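Local coordinates for polymeric immunoglobulin receptor (Mus musculus, PDB 4NOB), which probably binds polymeric immunoglobulins through its V-type immunoglobulin domains and carries them across epithelia, its ectodomain being released as secretory component, at residues Ser16-Asp30 against Pro74-Gln88. Residues are numbered along the deposited sequence; the frame is centred on the assembly and turned at random.
Sequences SIEGDSVSITCYYPD and PENNTFVINIEQLTQ. With NAG (2-acetamido-2-deoxy-beta-D-glucopyranose), chain B; EDO (1,2-ethanediol), chain F; EDO (1,2-ethanediol), chain D.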
loop_
_atom_site.group_PDB
_atom_site.type_symbol
_atom_site.label_atom_id
_atom_site.label_comp_id
_atom_site.label_asym_id
_atom_site.label_seq_id
_atom_site.Cartn_x
_atom_site.Cartn_y
_atom_site.Cartn_z
ATOM N N SER A 16 5.896 -12.406 -0.306
ATOM C CA SER A 16 6.526 -12.477 0.995
ATOM C C SER A 16 6.162 -13.784 1.645
ATOM O O SER A 16 5.410 -14.623 1.089
ATOM C CB SER A 16 6.028 -11.323 1.831
ATOM O OG SER A 16 6.943 -11.131 2.928
ATOM N N ILE A 17 6.747 -14.005 2.826
ATOM C CA ILE A 17 6.467 -15.133 3.687
ATOM C C ILE A 17 5.946 -14.640 5.009
ATOM O O ILE A 17 6.302 -13.545 5.512
ATOM C CB ILE A 17 7.771 -15.919 3.903
ATOM C CG1 ILE A 17 8.336 -16.424 2.548
ATOM C CG2 ILE A 17 7.569 -17.068 4.821
ATOM C CD1 ILE A 17 7.403 -17.349 1.845
ATOM N N GLU A 18 5.143 -15.441 5.668
ATOM C CA GLU A 18 4.624 -15.102 6.991
ATOM C C GLU A 18 5.717 -14.736 7.958
ATOM O O GLU A 18 6.745 -15.419 8.036
ATOM C CB GLU A 18 3.814 -16.222 7.670
ATOM C CG GLU A 18 2.541 -16.711 7.063
ATOM C CD GLU A 18 1.570 -17.120 8.165
ATOM O OE1 GLU A 18 1.995 -17.919 9.074
ATOM O OE2 GLU A 18 0.399 -16.752 8.104
ATOM N N GLY A 19 5.511 -13.597 8.598
ATOM C CA GLY A 19 6.506 -13.023 9.532
ATOM C C GLY A 19 7.327 -11.905 8.986
ATOM O O GLY A 19 7.915 -11.154 9.810
ATOM N N ASP A 20 7.438 -11.804 7.659
ATOM C CA ASP A 20 8.199 -10.858 6.943
ATOM C C ASP A 20 7.508 -9.474 7.086
ATOM O O ASP A 20 6.288 -9.328 7.437
ATOM C CB ASP A 20 8.232 -11.147 5.442
ATOM C CG ASP A 20 9.238 -12.172 4.942
ATOM O OD1 ASP A 20 10.022 -12.676 5.712
ATOM O OD2 ASP A 20 9.185 -12.362 3.627
ATOM N N SER A 21 8.259 -8.468 6.642
ATOM C CA SER A 21 7.861 -7.108 6.394
ATOM C C SER A 21 8.055 -6.812 4.931
ATOM O O SER A 21 8.973 -7.353 4.250
ATOM C CB SER A 21 8.738 -6.169 7.179
ATOM O OG SER A 21 8.683 -6.318 8.582
ATOM N N VAL A 22 7.231 -5.880 4.438
ATOM C CA VAL A 22 7.414 -5.344 3.118
ATOM C C VAL A 22 7.416 -3.817 3.118
ATOM O O VAL A 22 6.939 -3.182 4.050
ATOM C CB VAL A 22 6.395 -5.785 2.105
ATOM C CG1 VAL A 22 6.519 -7.267 1.811
ATOM C CG2 VAL A 22 5.017 -5.374 2.562
ATOM N N SER A 23 8.071 -3.230 2.093
ATOM C CA SER A 23 8.139 -1.797 1.922
ATOM C C SER A 23 7.808 -1.482 0.527
ATOM O O SER A 23 8.637 -1.801 -0.393
ATOM C CB SER A 23 9.512 -1.299 2.248
ATOM O OG SER A 23 9.665 0.083 2.250
ATOM N N ILE A 24 6.605 -0.959 0.307
ATOM C CA ILE A 24 6.037 -0.801 -1.069
ATOM C C ILE A 24 6.129 0.627 -1.471
ATOM O O ILE A 24 5.559 1.484 -0.817
ATOM C CB ILE A 24 4.606 -1.238 -1.048
ATOM C CG1 ILE A 24 4.550 -2.796 -0.830
ATOM C CG2 ILE A 24 3.830 -0.858 -2.306
ATOM C CD1 ILE A 24 3.225 -3.318 -0.448
ATOM N N THR A 25 6.903 0.954 -2.515
ATOM C CA THR A 25 7.083 2.306 -3.016
ATOM C C THR A 25 6.173 2.535 -4.193
ATOM O O THR A 25 6.102 1.753 -5.141
ATOM C CB THR A 25 8.514 2.598 -3.519
ATOM O OG1 THR A 25 9.373 2.534 -2.355
ATOM C CG2 THR A 25 8.626 3.924 -4.175
ATOM N N CYS A 26 5.358 3.561 -4.069
ATOM C CA CYS A 26 4.494 4.074 -5.178
ATOM C C CYS A 26 5.026 5.430 -5.601
ATOM O O CYS A 26 5.312 6.304 -4.789
ATOM C CB CYS A 26 3.059 4.086 -4.815
ATOM S SG CYS A 26 2.454 2.306 -4.729
ATOM N N TYR A 27 5.079 5.635 -6.939
ATOM C CA TYR A 27 5.563 6.807 -7.619
ATOM C C TYR A 27 4.383 7.576 -8.193
ATOM O O TYR A 27 3.450 6.992 -8.721
ATOM C CB TYR A 27 6.421 6.384 -8.797
ATOM C CG TYR A 27 7.688 5.677 -8.436
ATOM C CD1 TYR A 27 7.685 4.302 -8.226
ATOM C CD2 TYR A 27 8.886 6.315 -8.416
ATOM C CE1 TYR A 27 8.922 3.610 -7.923
ATOM C CE2 TYR A 27 10.050 5.639 -8.126
ATOM C CZ TYR A 27 10.037 4.296 -7.902
ATOM O OH TYR A 27 11.316 3.646 -7.718
ATOM N N TYR A 28 4.454 8.902 -8.052
ATOM C CA TYR A 28 3.371 9.747 -8.564
ATOM C C TYR A 28 3.937 10.864 -9.442
ATOM O O TYR A 28 5.164 11.090 -9.502
ATOM C CB TYR A 28 2.503 10.243 -7.419
ATOM C CG TYR A 28 3.222 10.923 -6.285
ATOM C CD1 TYR A 28 3.658 12.238 -6.384
ATOM C CD2 TYR A 28 3.405 10.267 -5.070
ATOM C CE1 TYR A 28 4.273 12.861 -5.317
ATOM C CE2 TYR A 28 3.998 10.913 -4.006
ATOM C CZ TYR A 28 4.398 12.190 -4.139
ATOM O OH TYR A 28 4.983 12.819 -3.074
ATOM N N PRO A 29 3.077 11.583 -10.172
ATOM C CA PRO A 29 3.621 12.600 -11.074
ATOM C C PRO A 29 4.235 13.789 -10.276
ATOM O O PRO A 29 3.798 14.131 -9.177
ATOM C CB PRO A 29 2.432 13.018 -11.862
ATOM C CG PRO A 29 1.478 11.872 -11.757
ATOM C CD PRO A 29 1.609 11.419 -10.370
ATOM N N ASP A 30 5.208 14.433 -10.902
ATOM C CA ASP A 30 5.926 15.557 -10.335
ATOM C C ASP A 30 5.113 16.832 -10.450
ATOM O O ASP A 30 5.317 17.635 -11.395
ATOM C CB ASP A 30 7.228 15.637 -11.153
ATOM C CG ASP A 30 8.162 16.795 -10.800
ATOM O OD1 ASP A 30 7.932 17.577 -9.865
ATOM O OD2 ASP A 30 9.137 16.885 -11.645
ATOM N N PRO A 74 7.920 13.802 -0.588
ATOM C CA PRO A 74 7.748 14.761 -1.650
ATOM C C PRO A 74 9.038 15.078 -2.355
ATOM O O PRO A 74 8.996 15.391 -3.566
ATOM C CB PRO A 74 7.129 15.942 -0.969
ATOM C CG PRO A 74 7.434 15.725 0.454
ATOM C CD PRO A 74 7.518 14.325 0.726
ATOM N N GLU A 75 10.159 14.907 -1.691
ATOM C CA GLU A 75 11.484 15.236 -2.255
ATOM C C GLU A 75 11.836 14.375 -3.439
ATOM O O GLU A 75 12.644 14.782 -4.250
ATOM C CB GLU A 75 12.553 15.132 -1.207
ATOM C CG GLU A 75 12.682 13.802 -0.547
ATOM C CD GLU A 75 11.998 13.742 0.819
ATOM O OE1 GLU A 75 10.786 14.070 0.962
ATOM O OE2 GLU A 75 12.745 13.357 1.780
ATOM N N ASN A 76 11.177 13.218 -3.643
ATOM C CA ASN A 76 11.376 12.434 -4.826
ATOM C C ASN A 76 10.098 11.920 -5.469
ATOM O O ASN A 76 10.109 11.014 -6.283
ATOM C CB ASN A 76 12.383 11.312 -4.646
ATOM C CG ASN A 76 12.025 10.401 -3.518
ATOM O OD1 ASN A 76 10.895 10.225 -3.185
ATOM N ND2 ASN A 76 13.060 9.721 -2.974
ATOM N N ASN A 77 8.984 12.555 -5.081
ATOM C CA ASN A 77 7.683 12.243 -5.664
ATOM C C ASN A 77 7.277 10.776 -5.490
ATOM O O ASN A 77 6.791 10.133 -6.427
ATOM C CB ASN A 77 7.599 12.701 -7.120
ATOM C CG ASN A 77 7.937 14.142 -7.235
ATOM O OD1 ASN A 77 7.323 14.969 -6.540
ATOM N ND2 ASN A 77 8.810 14.496 -8.147
ATOM N N THR A 78 7.504 10.229 -4.304
ATOM C CA THR A 78 7.075 8.910 -3.966
ATOM C C THR A 78 6.427 8.886 -2.596
ATOM O O THR A 78 6.587 9.809 -1.814
ATOM C CB THR A 78 8.245 7.885 -3.907
ATOM O OG1 THR A 78 9.138 8.142 -2.823
ATOM C CG2 THR A 78 9.009 7.903 -5.213
ATOM N N PHE A 79 5.743 7.795 -2.318
ATOM C CA PHE A 79 5.417 7.439 -0.918
ATOM C C PHE A 79 5.609 5.955 -0.708
ATOM O O PHE A 79 5.671 5.188 -1.677
ATOM C CB PHE A 79 3.960 7.857 -0.510
ATOM C CG PHE A 79 2.806 7.210 -1.247
ATOM C CD1 PHE A 79 2.460 7.649 -2.517
ATOM C CD2 PHE A 79 2.002 6.218 -0.612
ATOM C CE1 PHE A 79 1.390 7.051 -3.189
ATOM C CE2 PHE A 79 0.935 5.701 -1.300
ATOM C CZ PHE A 79 0.623 6.135 -2.517
ATOM N N VAL A 80 5.814 5.580 0.544
ATOM C CA VAL A 80 6.139 4.200 0.915
ATOM C C VAL A 80 5.104 3.684 1.919
ATOM O O VAL A 80 4.737 4.432 2.842
ATOM C CB VAL A 80 7.544 4.078 1.424
ATOM C CG1 VAL A 80 7.901 2.672 1.754
ATOM C CG2 VAL A 80 8.519 4.639 0.447
ATOM N N ILE A 81 4.662 2.451 1.690
ATOM C CA ILE A 81 3.828 1.766 2.640
ATOM C C ILE A 81 4.618 0.630 3.220
ATOM O O ILE A 81 5.054 -0.276 2.520
ATOM C CB ILE A 81 2.559 1.221 1.930
ATOM C CG1 ILE A 81 1.796 2.307 1.193
ATOM C CG2 ILE A 81 1.661 0.560 2.936
ATOM C CD1 ILE A 81 1.798 2.173 -0.286
ATOM N N ASN A 82 4.833 0.702 4.518
ATOM C CA ASN A 82 5.539 -0.382 5.266
ATOM C C ASN A 82 4.531 -1.199 6.017
ATOM O O ASN A 82 3.677 -0.632 6.713
ATOM C CB ASN A 82 6.537 0.257 6.221
ATOM C CG ASN A 82 7.718 0.937 5.527
ATOM O OD1 ASN A 82 8.135 0.505 4.505
ATOM N ND2 ASN A 82 8.216 1.962 6.127
ATOM N N ILE A 83 4.581 -2.498 5.857
ATOM C CA ILE A 83 3.666 -3.449 6.483
ATOM C C ILE A 83 4.471 -4.551 7.080
ATOM O O ILE A 83 5.228 -5.187 6.380
ATOM C CB ILE A 83 2.595 -4.033 5.515
ATOM C CG1 ILE A 83 1.999 -2.926 4.572
ATOM C CG2 ILE A 83 1.507 -4.695 6.333
ATOM C CD1 ILE A 83 1.240 -3.553 3.462
ATOM N N GLU A 84 4.296 -4.768 8.360
ATOM C CA GLU A 84 5.083 -5.714 9.134
ATOM C C GLU A 84 4.227 -6.845 9.666
ATOM O O GLU A 84 3.023 -6.811 9.650
ATOM C CB GLU A 84 5.865 -5.035 10.266
ATOM C CG GLU A 84 6.609 -3.852 9.700
ATOM C CD GLU A 84 6.672 -2.624 10.497
ATOM O OE1 GLU A 84 6.165 -2.664 11.677
ATOM O OE2 GLU A 84 7.304 -1.634 9.897
ATOM N N GLN A 85 4.891 -7.875 10.182
ATOM C CA GLN A 85 4.187 -9.005 10.822
ATOM C C GLN A 85 3.159 -9.609 9.899
ATOM O O GLN A 85 2.044 -9.863 10.261
ATOM C CB GLN A 85 3.580 -8.588 12.154
ATOM C CG GLN A 85 4.660 -8.114 13.092
ATOM C CD GLN A 85 4.084 -7.666 14.408
ATOM O OE1 GLN A 85 3.424 -8.467 15.089
ATOM N NE2 GLN A 85 4.241 -6.355 14.740
ATOM N N LEU A 86 3.568 -9.820 8.639
ATOM C CA LEU A 86 2.650 -10.337 7.639
ATOM C C LEU A 86 2.189 -11.704 7.982
ATOM O O LEU A 86 2.946 -12.513 8.559
ATOM C CB LEU A 86 3.278 -10.290 6.268
ATOM C CG LEU A 86 3.564 -8.911 5.720
ATOM C CD1 LEU A 86 4.396 -8.973 4.513
ATOM C CD2 LEU A 86 2.271 -8.150 5.337
ATOM N N THR A 87 0.972 -11.999 7.643
ATOM C CA THR A 87 0.503 -13.392 7.656
ATOM C C THR A 87 -0.186 -13.698 6.341
ATOM O O THR A 87 -0.444 -12.856 5.455
ATOM C CB THR A 87 -0.463 -13.699 8.806
ATOM O OG1 THR A 87 -1.767 -13.219 8.469
ATOM C CG2 THR A 87 0.048 -13.138 10.088
ATOM N N GLN A 88 -0.520 -14.999 6.118
ATOM C CA GLN A 88 -1.265 -15.374 4.967
ATOM C C GLN A 88 -2.553 -14.589 4.774
ATOM O O GLN A 88 -3.000 -14.381 3.650
ATOM C CB GLN A 88 -1.534 -16.857 4.907
ATOM C CG GLN A 88 -0.346 -17.760 4.884
ATOM C CD GLN A 88 -0.786 -19.178 4.940
ATOM O OE1 GLN A 88 -1.045 -19.690 6.117
ATOM N NE2 GLN A 88 -0.792 -19.824 3.878
HETATM C C1 NAG B . 12.988 8.849 -1.844
HETATM C C2 NAG B . 13.764 7.561 -2.068
HETATM C C3 NAG B . 13.955 6.782 -0.759
HETATM C C4 NAG B . 14.569 7.698 0.262
HETATM C C5 NAG B . 13.640 8.902 0.374
HETATM C C6 NAG B . 14.175 9.910 1.424
HETATM C C7 NAG B . 13.445 6.420 -4.237
HETATM C C8 NAG B . 12.545 5.535 -5.098
HETATM N N2 NAG B . 12.984 6.766 -3.024
HETATM O O3 NAG B . 14.881 5.706 -1.018
HETATM O O4 NAG B . 14.682 7.069 1.580
HETATM O O5 NAG B . 13.646 9.605 -0.852
HETATM O O6 NAG B . 15.537 10.284 1.081
HETATM O O7 NAG B . 14.506 6.871 -4.701
HETATM C C1 EDO F . 8.908 -5.589 -1.135
HETATM O O1 EDO F . 9.322 -5.075 0.158
HETATM C C2 EDO F . 7.848 -4.650 -1.679
HETATM O O2 EDO F . 8.095 -3.985 -2.948
HETATM C C1 EDO D . 12.804 8.386 -7.211
HETATM O O1 EDO D . 14.038 9.113 -7.071
HETATM C C2 EDO D . 11.959 8.842 -8.404
HETATM O O2 EDO D . 11.714 10.216 -8.329
HETATM O O HOH W 1 7.799 -8.357 10.219
HETATM O O HOH W 2 9.035 -2.622 5.773
#
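C26 lays its CB over one face of the F79 ring, toward the rim, in a CH-pi contact 4.1 Å from the centroid; its sulfur, bonded to C96, meets the same ring obliquely. At the ring's edge, in plane, Y28 CD2 approaches F79 CD1 at 3.8 Å. Y28 CG stands between its own backbone N and carbonyl carbon (chi1 53°), which swings the phenol back across 74-88: N77 O sits over the ring centre, 3.5 Å above its plane, while the hydroxyl hydrogen-bonds N72 OD1. Further along the inner face, the I24 and I81 side chains pass each other at a slant, with I24 CG2 nearest I81 CD1; V22 runs alongside I83, CG2 against its CB, and stands roughly square to L86, whose CD1 is 3.8 Å from V22 CG1.

The other face is more polar. S23 OG, anti to the backbone N (chi1 -174°), gives a 2.8 Å hydrogen bond to N82 OD1, nearly along the C=O axis. The Y27 and T78 side chains run parallel out of the sheet, T78 CG2 3.6 Å from Y27 CD2, near the sugar on N76.

Past the strands, the type II turn I17-D20 stays in touch: G19 N hydrogen-bonds L86 O, L86 N hydrogen-bonds D20 O, and E18 OE2 takes Q88 N on its anti lone pair at 2.8 Å. One water joins G19 O, S21 OG and Q85 N.

Strands 22-27 and 78-83 are antiparallel, the B-E pairing of a V-set domain. Strand 68-73 flanks 78-83 on the side away from 22-27, and the inner face packs on W41 of strand 39-44 and on C96 and L98 of strand 92-98, the disulfide tying the two sheets together.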